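Local coordinates for 4-aminobutyrate transaminase (Acinetobacter baumannii, PDB 6WOP), which probably catalyses, with pyridoxal 5'-phosphate as cofactor, the transfer of the amino group of 4-aminobutyrate to 2-oxoglutarate, at residues V88-R93 against A311-I316; M145-T150 against R158-M163; S187-F192 against R227-K232; Q366-Q371 against L381-K386. All blocks are in the same frame, centred on the assembly; numbering follows the deposited sequence.

Contacts 2 and 4 are buried, whereas contacts 1 and 3 are only partly so, and their chemistry differs accordingly. Contact 2 relies on methionine sulfurs, a ring and an alanine methyl, without a hydrogen bond between its segments. Contact 4 wraps a glutamine amide in hydrogen bonds between helix and strand. Contacts 1 and 3 each pair two helices through isoleucine; contact 1 adds a salt bridge from its central arginine, contact 3 a tartrate at its outer margin. No helix or strand is shared, but the loop of contact 2 runs into strand 167-170, covered by helix 181-194, which carries segment 187-192 of contact 3. Between subunits, Asp190 of contact 3 makes a long, weak ion pair with Lys386 of contact 4.

Contact 1 (V88-R93 against A311-I316)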
loop_
_atom_site.group_PDB
_atom_site.type_symbol
_atom_site.label_atom_id
_atom_site.label_comp_id
_atom_site.label_asym_id
_atom_site.label_seq_id
_atom_site.Cartn_x
_atom_site.Cartn_y
_atom_site.Cartn_z
ATOM N N VAL A 88 0.926 -25.344 26.967
ATOM C CA VAL A 88 0.686 -24.453 28.090
ATOM C C VAL A 88 1.916 -24.422 28.956
ATOM O O VAL A 88 2.294 -23.383 29.460
ATOM C CB VAL A 88 -0.554 -24.938 28.878
ATOM C CG1 VAL A 88 -0.783 -24.105 30.189
ATOM C CG2 VAL A 88 -1.828 -24.931 27.945
ATOM N N ALA A 89 2.474 -25.614 29.253
ATOM C CA ALA A 89 3.625 -25.662 30.152
ATOM C C ALA A 89 4.798 -24.896 29.540
ATOM O O ALA A 89 5.551 -24.227 30.254
ATOM C CB ALA A 89 4.017 -27.135 30.457
ATOM N N LEU A 90 5.008 -25.037 28.209
ATOM C CA LEU A 90 6.099 -24.298 27.559
ATOM C C LEU A 90 5.874 -22.791 27.664
ATOM O O LEU A 90 6.805 -22.041 27.947
ATOM C CB LEU A 90 6.253 -24.692 26.086
ATOM C CG LEU A 90 7.513 -24.178 25.360
ATOM C CD1 LEU A 90 8.839 -24.778 26.014
ATOM C CD2 LEU A 90 7.408 -24.516 23.847
ATOM N N ALA A 91 4.633 -22.334 27.472
ATOM C CA ALA A 91 4.349 -20.906 27.663
ATOM C C ALA A 91 4.708 -20.472 29.083
ATOM O O ALA A 91 5.382 -19.450 29.275
ATOM C CB ALA A 91 2.868 -20.641 27.346
ATOM N N GLU A 92 4.352 -21.310 30.089
ATOM C CA GLU A 92 4.657 -20.956 31.480
ATOM C C GLU A 92 6.156 -20.824 31.690
ATOM O O GLU A 92 6.635 -19.899 32.366
ATOM C CB GLU A 92 4.077 -22.030 32.427
ATOM C CG GLU A 92 2.577 -22.040 32.495
ATOM C CD GLU A 92 2.029 -23.255 33.239
ATOM O OE1 GLU A 92 2.676 -24.339 33.213
ATOM O OE2 GLU A 92 0.938 -23.127 33.828
ATOM N N ARG A 93 6.924 -21.762 31.115
ATOM C CA ARG A 93 8.369 -21.746 31.300
ATOM C C ARG A 93 9.026 -20.533 30.625
ATOM O O ARG A 93 9.984 -19.962 31.154
ATOM C CB ARG A 93 8.939 -23.066 30.762
ATOM C CG ARG A 93 8.508 -24.257 31.666
ATOM C CD ARG A 93 9.256 -25.549 31.224
ATOM N NE ARG A 93 10.623 -25.632 31.738
ATOM C CZ ARG A 93 11.557 -26.449 31.245
ATOM N NH1 ARG A 93 11.270 -27.269 30.205
ATOM N NH2 ARG A 93 12.742 -26.499 31.822
ATOM N N ALA A 311 13.033 -29.794 26.232
ATOM C CA ALA A 311 14.308 -30.420 26.535
ATOM C C ALA A 311 15.451 -29.468 26.228
ATOM O O ALA A 311 16.518 -29.559 26.858
ATOM C CB ALA A 311 14.486 -31.727 25.762
ATOM N N VAL A 312 15.251 -28.541 25.291
ATOM C CA VAL A 312 16.284 -27.519 25.049
ATOM C C VAL A 312 16.486 -26.656 26.298
ATOM O O VAL A 312 17.618 -26.378 26.737
ATOM C CB VAL A 312 15.884 -26.633 23.850
ATOM C CG1 VAL A 312 16.736 -25.323 23.861
ATOM C CG2 VAL A 312 16.023 -27.394 22.533
ATOM N N ILE A 313 15.384 -26.174 26.875
ATOM C CA ILE A 313 15.515 -25.382 28.079
ATOM C C ILE A 313 16.159 -26.206 29.172
ATOM O O ILE A 313 17.004 -25.702 29.927
ATOM C CB ILE A 313 14.139 -24.858 28.503
ATOM C CG1 ILE A 313 13.617 -23.942 27.392
ATOM C CG2 ILE A 313 14.170 -24.205 29.938
ATOM C CD1 ILE A 313 12.217 -23.493 27.655
ATOM N N ASP A 314 15.716 -27.454 29.332
ATOM C CA ASP A 314 16.341 -28.327 30.335
ATOM C C ASP A 314 17.841 -28.383 30.124
ATOM O O ASP A 314 18.635 -28.303 31.070
ATOM C CB ASP A 314 15.783 -29.749 30.172
ATOM C CG ASP A 314 14.399 -29.920 30.735
ATOM O OD1 ASP A 314 13.910 -28.982 31.381
ATOM O OD2 ASP A 314 13.809 -31.044 30.558
ATOM N N ALA A 315 18.250 -28.573 28.869
ATOM C CA ALA A 315 19.672 -28.806 28.613
ATOM C C ALA A 315 20.454 -27.527 28.860
ATOM O O ALA A 315 21.535 -27.558 29.463
ATOM C CB ALA A 315 19.896 -29.283 27.167
ATOM N N ILE A 316 19.923 -26.384 28.407
ATOM C CA ILE A 316 20.627 -25.118 28.616
ATOM C C ILE A 316 20.916 -24.910 30.092
ATOM O O ILE A 316 22.017 -24.494 30.487
ATOM C CB ILE A 316 19.800 -23.956 28.027
ATOM C CG1 ILE A 316 19.868 -23.994 26.477
ATOM C CG2 ILE A 316 20.246 -22.586 28.605
ATOM C CD1 ILE A 316 18.787 -23.032 25.836
#
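A loosely spaced helix pair is bridged here by Arg93, on helix 85-97, which reaches Ile313 and Asp314 on helix 303-318. The axes of the two short segments approach no closer than 11.8 Å, at 36° to each other, a spacing at which a polar bridge calls for a side chain as long as arginine's. The chain bends at chi3 (80°) and carries the guanidinium past Ile313 to Asp314, where Arg93 NH2 donates to Asp314 OD1 at 2.8 Å, an N-H...O angle of 141° within a salt bridge. The oxygen sits somewhat tilted from the guanidinium plane, while NH1 turns to the backbone oxygen of His310. Over one face of the same group lies the methyl CG2 of Ile313, 3.3 Å from Arg93 NH2. In this class-III pyridoxal-phosphate-dependent aminotransferase fold, helix 85-97 lies on strand 104-109, an outermost strand of the chain's seven-stranded sheet, and helix 303-318 packs on helix 61-71; Glu92 pairs with Arg11 of the second subunit. Deeper in, Leu90 CD1 meets Ile313 CD1 at 4.0 Å, and Leu90 continues onto Phe108. Branched Ile313 suits its place because one arm serves this apolar layer and the other the charged group.

Contact 2 (M145-T150 against R158-M163)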
loop_
_atom_site.group_PDB
_atom_site.type_symbol
_atom_site.label_atom_id
_atom_site.label_comp_id
_atom_site.label_asym_id
_atom_site.label_seq_id
_atom_site.Cartn_x
_atom_site.Cartn_y
_atom_site.Cartn_z
ATOM N N MET A 145 5.420 -9.068 4.428
ATOM C CA MET A 145 5.656 -8.068 5.469
ATOM C C MET A 145 7.065 -8.179 6.058
ATOM O O MET A 145 7.701 -7.146 6.344
ATOM C CB MET A 145 4.625 -8.178 6.588
ATOM C CG MET A 145 4.777 -7.145 7.709
ATOM S SD MET A 145 5.068 -5.422 7.061
ATOM C CE MET A 145 3.574 -4.560 7.360
ATOM N N THR A 146 7.554 -9.418 6.357
ATOM C CA THR A 146 8.887 -9.475 6.937
ATOM C C THR A 146 9.979 -9.164 5.908
ATOM O O THR A 146 11.068 -8.730 6.298
ATOM C CB THR A 146 9.112 -10.848 7.671
ATOM O OG1 THR A 146 8.839 -11.957 6.792
ATOM C CG2 THR A 146 8.089 -10.961 8.834
ATOM N N MET A 147 9.718 -9.344 4.611
ATOM C CA MET A 147 10.704 -8.878 3.634
ATOM C C MET A 147 10.792 -7.358 3.652
ATOM O O MET A 147 11.877 -6.794 3.485
ATOM C CB MET A 147 10.305 -9.295 2.191
ATOM C CG MET A 147 10.706 -10.660 1.841
ATOM S SD MET A 147 10.351 -10.859 0.010
ATOM C CE MET A 147 8.589 -11.121 -0.050
ATOM N N ALA A 148 9.649 -6.686 3.754
ATOM C CA ALA A 148 9.669 -5.220 3.831
ATOM C C ALA A 148 10.425 -4.776 5.074
ATOM O O ALA A 148 11.197 -3.829 5.041
ATOM C CB ALA A 148 8.220 -4.671 3.869
ATOM N N MET A 149 10.237 -5.476 6.182
ATOM C CA MET A 149 10.958 -5.141 7.410
ATOM C C MET A 149 12.454 -5.400 7.283
ATOM O O MET A 149 13.271 -4.631 7.820
ATOM C CB MET A 149 10.363 -5.971 8.567
ATOM C CG MET A 149 8.975 -5.482 8.913
ATOM S SD MET A 149 8.131 -6.658 10.090
ATOM C CE MET A 149 9.118 -6.338 11.579
ATOM N N THR A 150 12.822 -6.499 6.615
ATOM C CA THR A 150 14.218 -6.834 6.364
ATOM C C THR A 150 14.905 -5.699 5.603
ATOM O O THR A 150 14.377 -5.223 4.582
ATOM C CB THR A 150 14.262 -8.165 5.577
ATOM O OG1 THR A 150 13.822 -9.208 6.490
ATOM C CG2 THR A 150 15.668 -8.455 4.995
ATOM N N ARG A 158 14.477 -8.086 -3.979
ATOM C CA ARG A 158 14.581 -7.451 -5.295
ATOM C C ARG A 158 13.715 -8.116 -6.385
ATOM O O ARG A 158 13.428 -7.489 -7.420
ATOM C CB ARG A 158 16.049 -7.446 -5.734
ATOM C CG ARG A 158 16.619 -8.859 -5.898
ATOM C CD ARG A 158 17.664 -8.971 -6.993
ATOM N NE ARG A 158 17.217 -8.335 -8.225
ATOM C CZ ARG A 158 17.757 -8.539 -9.430
ATOM N NH1 ARG A 158 18.768 -9.392 -9.564
ATOM N NH2 ARG A 158 17.297 -7.887 -10.506
ATOM N N ASP A 159 13.378 -9.394 -6.247
ATOM C CA ASP A 159 12.623 -10.058 -7.306
ATOM C C ASP A 159 11.119 -9.829 -7.183
ATOM O O ASP A 159 10.383 -10.276 -8.061
ATOM C CB ASP A 159 12.849 -11.597 -7.245
ATOM C CG ASP A 159 14.211 -12.026 -7.712
ATOM O OD1 ASP A 159 14.789 -11.336 -8.550
ATOM O OD2 ASP A 159 14.698 -13.061 -7.189
ATOM N N PHE A 160 10.624 -9.254 -6.075
ATOM C CA PHE A 160 9.209 -9.447 -5.723
ATOM C C PHE A 160 8.390 -8.148 -5.668
ATOM O O PHE A 160 7.223 -8.180 -5.235
ATOM C CB PHE A 160 9.066 -10.228 -4.403
ATOM C CG PHE A 160 9.847 -11.529 -4.414
ATOM C CD1 PHE A 160 9.620 -12.463 -5.401
ATOM C CD2 PHE A 160 10.861 -11.752 -3.490
ATOM C CE1 PHE A 160 10.391 -13.675 -5.447
ATOM C CE2 PHE A 160 11.621 -12.913 -3.515
ATOM C CZ PHE A 160 11.384 -13.877 -4.482
ATOM N N GLY A 161 8.874 -7.063 -6.271
ATOM C CA GLY A 161 7.931 -5.958 -6.542
ATOM C C GLY A 161 7.544 -5.172 -5.294
ATOM O O GLY A 161 8.291 -5.070 -4.316
ATOM N N VAL A 162 6.351 -4.582 -5.325
ATOM C CA VAL A 162 6.020 -3.579 -4.318
ATOM C C VAL A 162 5.869 -4.215 -2.945
ATOM O O VAL A 162 5.382 -5.344 -2.806
ATOM C CB VAL A 162 4.741 -2.821 -4.745
ATOM C CG1 VAL A 162 3.605 -3.740 -5.000
ATOM C CG2 VAL A 162 4.311 -1.795 -3.654
ATOM N N MET A 163 6.275 -3.482 -1.907
ATOM C CA MET A 163 6.274 -3.998 -0.535
ATOM C C MET A 163 5.157 -3.270 0.200
ATOM O O MET A 163 4.788 -2.156 -0.194
ATOM C CB MET A 163 7.604 -3.735 0.196
ATOM C CG MET A 163 8.819 -4.491 -0.390
ATOM S SD MET A 163 8.542 -6.242 0.089
ATOM C CE MET A 163 8.621 -7.126 -1.491
#
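The thioether of Met147 meets the Phe160 ring obliquely, neither squarely over it nor squarely at its rim. Met147 SD is 3.6 Å from Phe160 CD2 and 4.8 Å from the ring centroid, 65° off the ring normal, which makes this a Met-aromatic contact. The two side chains cross at about a right angle, and the bend of Met147 at chi3 (-78°) leaves its methyl CE near the same ring atom. Asp159 CB lies over the centre of one face of the Phe160 ring. Helix 144-149 and the loop that runs from it to strand 167-170 fold back on each other, and the nearest CA atoms, those of Ala148 and Met163, are 5.7 Å apart, a closeness that the small alanine side chain permits. Ala148 CB touches Met163 CB at 3.8 Å. The chain of Met163 bends at chi2 (-72°) and lays its sulfur across the helix surface, with Met163 SD beside Ala148 and 4.1 Å from Met147 CB. Flexible, polarisable methionines suit such an irregular interface, since they can fit between a helix and a loop without regular register. Where the helix ends, Thr146 O accepts from both Thr150 N and Thr150 OG1, the two donors arriving from opposite faces of the carbonyl plane, with OG1 at 2.8 Å. The loop also lies at the subunit boundary: Arg124 of the second subunit donates to the backbone oxygens of Phe160 and Val162, and Lys121 of that subunit packs on Met147.

Contact 3 (S187-F192 against R227-K232). With TAR (D(-)-tartaric acid), chain C.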
loop_
_atom_site.group_PDB
_atom_site.type_symbol
_atom_site.label_atom_id
_atom_site.label_comp_id
_atom_site.label_asym_id
_atom_site.label_seq_id
_atom_site.Cartn_x
_atom_site.Cartn_y
_atom_site.Cartn_z
ATOM N N SER A 187 18.190 9.219 13.152
ATOM C CA SER A 187 17.534 8.660 11.954
ATOM C C SER A 187 16.119 8.172 12.250
ATOM O O SER A 187 15.233 8.300 11.404
ATOM C CB SER A 187 18.379 7.536 11.363
ATOM O OG SER A 187 18.193 6.350 12.127
ATOM N N VAL A 188 15.862 7.659 13.467
ATOM C CA VAL A 188 14.476 7.355 13.871
ATOM C C VAL A 188 13.622 8.634 13.905
ATOM O O VAL A 188 12.491 8.712 13.381
ATOM C CB VAL A 188 14.501 6.639 15.231
ATOM C CG1 VAL A 188 13.079 6.352 15.687
ATOM C CG2 VAL A 188 15.323 5.299 15.068
ATOM N N GLU A 189 14.159 9.678 14.500
ATOM C CA GLU A 189 13.388 10.905 14.568
ATOM C C GLU A 189 13.142 11.486 13.168
ATOM O O GLU A 189 12.119 12.149 12.939
ATOM C CB GLU A 189 14.113 11.905 15.491
ATOM C CG GLU A 189 14.229 11.344 16.933
ATOM C CD GLU A 189 15.114 12.159 17.842
ATOM O OE1 GLU A 189 16.098 12.801 17.345
ATOM O OE2 GLU A 189 14.814 12.156 19.071
ATOM N N ASP A 190 14.090 11.325 12.240
ATOM C CA ASP A 190 13.833 11.801 10.877
ATOM C C ASP A 190 12.673 11.025 10.251
ATOM O O ASP A 190 11.927 11.561 9.435
ATOM C CB ASP A 190 15.095 11.638 10.008
ATOM C CG ASP A 190 16.233 12.599 10.394
ATOM O OD1 ASP A 190 16.014 13.585 11.188
ATOM O OD2 ASP A 190 17.372 12.373 9.884
ATOM N N ILE A 191 12.543 9.731 10.569
ATOM C CA ILE A 191 11.387 8.980 10.070
ATOM C C ILE A 191 10.092 9.620 10.577
ATOM O O ILE A 191 9.130 9.809 9.816
ATOM C CB ILE A 191 11.506 7.495 10.498
ATOM C CG1 ILE A 191 12.621 6.816 9.650
ATOM C CG2 ILE A 191 10.154 6.725 10.271
ATOM C CD1 ILE A 191 12.958 5.396 10.144
ATOM N N PHE A 192 10.039 9.956 11.877
ATOM C CA PHE A 192 8.848 10.650 12.395
ATOM C C PHE A 192 8.633 11.958 11.663
ATOM O O PHE A 192 7.481 12.401 11.454
ATOM C CB PHE A 192 9.001 10.973 13.878
ATOM C CG PHE A 192 9.105 9.774 14.770
ATOM C CD1 PHE A 192 8.466 8.617 14.466
ATOM C CD2 PHE A 192 9.820 9.861 15.952
ATOM C CE1 PHE A 192 8.522 7.506 15.329
ATOM C CE2 PHE A 192 9.896 8.757 16.818
ATOM C CZ PHE A 192 9.239 7.588 16.498
ATOM N N ARG A 227 13.897 3.172 24.066
ATOM C CA ARG A 227 12.816 2.913 25.009
ATOM C C ARG A 227 12.114 4.213 25.420
ATOM O O ARG A 227 10.875 4.291 25.459
ATOM C CB ARG A 227 13.411 2.190 26.245
ATOM C CG ARG A 227 12.424 1.856 27.405
ATOM C CD ARG A 227 11.525 0.663 27.018
ATOM N NE ARG A 227 10.259 1.111 26.420
ATOM C CZ ARG A 227 9.338 0.265 25.949
ATOM N NH1 ARG A 227 9.536 -1.080 25.985
ATOM N NH2 ARG A 227 8.215 0.741 25.452
ATOM N N ALA A 228 12.885 5.251 25.715
ATOM C CA ALA A 228 12.264 6.513 26.123
ATOM C C ALA A 228 11.425 7.112 24.979
ATOM O O ALA A 228 10.343 7.674 25.217
ATOM C CB ALA A 228 13.328 7.502 26.601
ATOM N N ILE A 229 11.884 6.983 23.730
ATOM C CA ILE A 229 11.091 7.489 22.590
ATOM C C ILE A 229 9.801 6.699 22.445
ATOM O O ILE A 229 8.716 7.286 22.272
ATOM C CB ILE A 229 11.923 7.437 21.299
ATOM C CG1 ILE A 229 12.992 8.531 21.301
ATOM C CG2 ILE A 229 11.025 7.470 20.025
ATOM C CD1 ILE A 229 14.093 8.298 20.267
ATOM N N CYS A 230 9.895 5.356 22.496
ATOM C CA CYS A 230 8.661 4.565 22.461
ATOM C C CYS A 230 7.706 4.927 23.599
ATOM O O CYS A 230 6.499 5.100 23.379
ATOM C CB CYS A 230 8.978 3.074 22.516
ATOM S SG CYS A 230 9.663 2.495 20.926
ATOM N N ASP A 231 8.190 5.102 24.838
ATOM C CA ASP A 231 7.285 5.394 25.948
ATOM C C ASP A 231 6.610 6.739 25.744
ATOM O O ASP A 231 5.410 6.896 26.017
ATOM C CB ASP A 231 8.024 5.434 27.287
ATOM C CG ASP A 231 8.621 4.073 27.694
ATOM O OD1 ASP A 231 8.286 3.014 27.115
ATOM O OD2 ASP A 231 9.476 4.093 28.594
ATOM N N LYS A 232 7.355 7.668 25.257
ATOM C CA LYS A 232 6.866 8.995 25.016
ATOM C C LYS A 232 5.753 9.027 23.983
ATOM O O LYS A 232 4.848 9.795 24.080
ATOM C CB LYS A 232 8.036 9.818 24.558
ATOM C CG LYS A 232 7.779 11.229 24.222
ATOM C CD LYS A 232 9.023 11.779 23.573
ATOM C CE LYS A 232 8.875 13.250 23.283
ATOM N NZ LYS A 232 10.183 13.877 22.980
HETATM O O1 TAR C . 17.214 10.542 22.754
HETATM O O11 TAR C . 18.181 12.002 21.518
HETATM C C1 TAR C . 17.184 11.564 22.061
HETATM C C2 TAR C . 15.888 12.302 21.857
HETATM O O2 TAR C . 14.921 11.292 21.719
HETATM C C3 TAR C . 15.486 13.254 23.005
HETATM O O3 TAR C . 16.224 13.128 24.206
HETATM C C4 TAR C . 14.033 13.411 23.324
HETATM O O4 TAR C . 13.828 14.494 23.839
HETATM O O41 TAR C . 13.110 12.631 23.058
#
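Between segments 187-192 and 227-232, on helices 181-194 and 220-233, the nearest CA atoms are those of Glu189 and Ile229, 9.0 Å apart, a gap left to side chains. Ile229 fills most of it. Its branch CG2 meets the edge of the Phe192 ring in the ring plane, at 3.6 Å from CE2, while the other arm ends at CD1, 4.1 Å from Glu189 OE2. Phe192 is placed by its chi1 of -64°, which turns the ring across the gap, and its ring also packs edge-to-face with His233. Beneath the pair lies the large-domain sheet: Val188 and Cys230 both rest on Ile204 of strand 201-206, the strand that helix 220-233 follows in a beta-alpha-beta crossover to strand 236-240. At the outer margin a tartrate, probably from the crystallisation liquor, spans the two helices. Its hydroxyl O2 donates to Glu189 OE2 at 2.8 Å, and the extended chain of Lys232 brings NZ to its carboxylate oxygen O41 at 3.2 Å. Arg225 also binds the anion. Glu189 and Lys232, too far apart to pair directly, are therefore joined through a small diacid, whose negative charge the two basic residues would be expected to offset.

Contact 4 (Q366-Q371 against L381-K386); sequences QAKVVQ and LLTCGK
The flat amide of Gln371 has the methyl CG2 of Thr383 over one face, 3.9 Å from Gln371 NE2, and polar partners at its edges. Gln371 NE2 donates to Leu381 O at 2.7 Å, an almost straight bond (168°) lying in the amide plane, although the donor stands above the plane of the Leu381 carbonyl. At the other end, Lys368 NZ donates to Gln371 OE1 in the carbonyl plane at 2.8 Å, a bond its bent chain makes possible. A water accepts from Gln371 NE2 and from Thr383 N. Both amide ends are thus held, which fixes the rotation of the group. Glutamine suits this because its chain, fully extended from a chi1 of 179°, spans from helix to strand and then offers a donor and an acceptor. Another water accepts from Leu381 N and donates to Gln371 O, binding the two backbones where they lie closest, with CA atoms 5.7 Å apart. Smaller apolar contacts flank the amide: Val370 CG1 meets Leu381 CD1 at 4.1 Å, and Ala367 CB lies 4.2 Å from Thr383 CG2, its small size letting the helix settle near the strand. Leu411 of helix 401-416 covers both Val370 and Leu381. The segments run nearly antiparallel, at 168°, as expected where helix 364-376 turns back into strand 379-384. With strand 356-361 before the helix and strand 390-393 inserted between the two parallel strands, this is a split beta-alpha-beta unit of the C-terminal part of the fold.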
loop_
_atom_site.group_PDB
_atom_site.type_symbol
_atom_site.label_atom_id
_atom_site.label_comp_id
_atom_site.label_asym_id
_atom_site.label_seq_id
_atom_site.Cartn_x
_atom_site.Cartn_y
_atom_site.Cartn_z
ATOM N N GLN A 366 38.348 -12.237 0.464
ATOM C CA GLN A 366 39.103 -12.748 1.610
ATOM C C GLN A 366 38.265 -13.718 2.433
ATOM O O GLN A 366 38.735 -14.797 2.832
ATOM C CB GLN A 366 39.577 -11.602 2.492
ATOM C CG GLN A 366 40.792 -10.851 1.918
ATOM C CD GLN A 366 41.189 -9.681 2.779
ATOM O OE1 GLN A 366 40.356 -9.122 3.516
ATOM N NE2 GLN A 366 42.455 -9.303 2.710
ATOM N N ALA A 367 37.019 -13.343 2.716
ATOM C CA ALA A 367 36.146 -14.220 3.501
ATOM C C ALA A 367 35.925 -15.559 2.802
ATOM O O ALA A 367 35.901 -16.618 3.451
ATOM C CB ALA A 367 34.827 -13.499 3.770
ATOM N N LYS A 368 35.787 -15.543 1.473
ATOM C CA LYS A 368 35.565 -16.785 0.739
ATOM C C LYS A 368 36.824 -17.645 0.719
ATOM O O LYS A 368 36.725 -18.878 0.747
ATOM C CB LYS A 368 35.123 -16.508 -0.703
ATOM C CG LYS A 368 33.748 -15.953 -0.872
ATOM C CD LYS A 368 32.805 -16.613 0.055
ATOM C CE LYS A 368 31.698 -17.327 -0.730
ATOM N NZ LYS A 368 30.445 -17.643 0.071
ATOM N N VAL A 369 38.005 -17.036 0.700
ATOM C CA VAL A 369 39.225 -17.851 0.708
ATOM C C VAL A 369 39.293 -18.673 1.997
ATOM O O VAL A 369 39.553 -19.871 1.974
ATOM C CB VAL A 369 40.478 -16.969 0.506
ATOM C CG1 VAL A 369 41.740 -17.721 0.919
ATOM C CG2 VAL A 369 40.587 -16.495 -0.973
ATOM N N VAL A 370 38.998 -18.043 3.131
ATOM C CA VAL A 370 39.033 -18.723 4.423
ATOM C C VAL A 370 37.919 -19.769 4.498
ATOM O O VAL A 370 38.137 -20.917 4.917
ATOM C CB VAL A 370 38.913 -17.679 5.561
ATOM C CG1 VAL A 370 38.650 -18.366 6.947
ATOM C CG2 VAL A 370 40.144 -16.746 5.583
ATOM N N GLN A 371 36.700 -19.362 4.127
ATOM C CA GLN A 371 35.568 -20.267 4.134
ATOM C C GLN A 371 35.855 -21.496 3.290
ATOM O O GLN A 371 35.513 -22.618 3.699
ATOM C CB GLN A 371 34.315 -19.544 3.624
ATOM C CG GLN A 371 33.080 -20.438 3.591
ATOM C CD GLN A 371 31.835 -19.729 3.080
ATOM O OE1 GLN A 371 31.822 -19.130 1.980
ATOM N NE2 GLN A 371 30.794 -19.789 3.860
ATOM N N LEU A 381 31.851 -23.204 7.717
ATOM C CA LEU A 381 31.791 -21.800 8.123
ATOM C C LEU A 381 30.738 -21.044 7.335
ATOM O O LEU A 381 30.611 -21.255 6.123
ATOM C CB LEU A 381 33.154 -21.081 7.866
ATOM C CG LEU A 381 34.361 -21.522 8.714
ATOM C CD1 LEU A 381 35.687 -20.764 8.337
ATOM C CD2 LEU A 381 33.971 -21.310 10.177
ATOM N N LEU A 382 30.029 -20.122 8.008
ATOM C CA LEU A 382 29.083 -19.224 7.343
ATOM C C LEU A 382 29.605 -17.793 7.220
ATOM O O LEU A 382 30.274 -17.286 8.128
ATOM C CB LEU A 382 27.771 -19.162 8.103
ATOM C CG LEU A 382 27.067 -20.497 8.402
ATOM C CD1 LEU A 382 25.920 -20.189 9.338
ATOM C CD2 LEU A 382 26.583 -21.146 7.105
ATOM N N THR A 383 29.199 -17.115 6.138
ATOM C CA THR A 383 29.442 -15.675 5.991
ATOM C C THR A 383 28.151 -14.866 6.159
ATOM O O THR A 383 27.046 -15.398 6.281
ATOM C CB THR A 383 30.083 -15.335 4.645
ATOM O OG1 THR A 383 29.219 -15.754 3.575
ATOM C CG2 THR A 383 31.494 -15.983 4.527
ATOM N N CYS A 384 28.291 -13.550 6.209
ATOM C CA CYS A 384 27.163 -12.685 6.479
ATOM C C CYS A 384 27.568 -11.314 6.002
ATOM O O CYS A 384 28.600 -11.164 5.333
ATOM C CB CYS A 384 26.815 -12.625 7.964
ATOM S SG CYS A 384 28.245 -12.556 9.116
ATOM N N GLY A 385 26.660 -10.368 6.247
ATOM C CA GLY A 385 27.029 -8.966 6.136
ATOM C C GLY A 385 26.597 -8.396 4.811
ATOM O O GLY A 385 26.493 -9.105 3.799
ATOM N N LYS A 386 26.325 -7.078 4.821
ATOM C CA LYS A 386 25.891 -6.390 3.620
ATOM C C LYS A 386 26.828 -6.699 2.461
ATOM O O LYS A 386 26.386 -6.815 1.317
ATOM C CB LYS A 386 25.840 -4.869 3.886
ATOM C CG LYS A 386 25.408 -4.021 2.654
ATOM C CD LYS A 386 25.370 -2.554 3.045
ATOM C CE LYS A 386 24.977 -1.683 1.886
ATOM N NZ LYS A 386 24.723 -0.303 2.361
HETATM O O HOH W 1 33.590 -23.599 5.471
HETATM O O HOH W 2 27.815 -18.526 3.662
#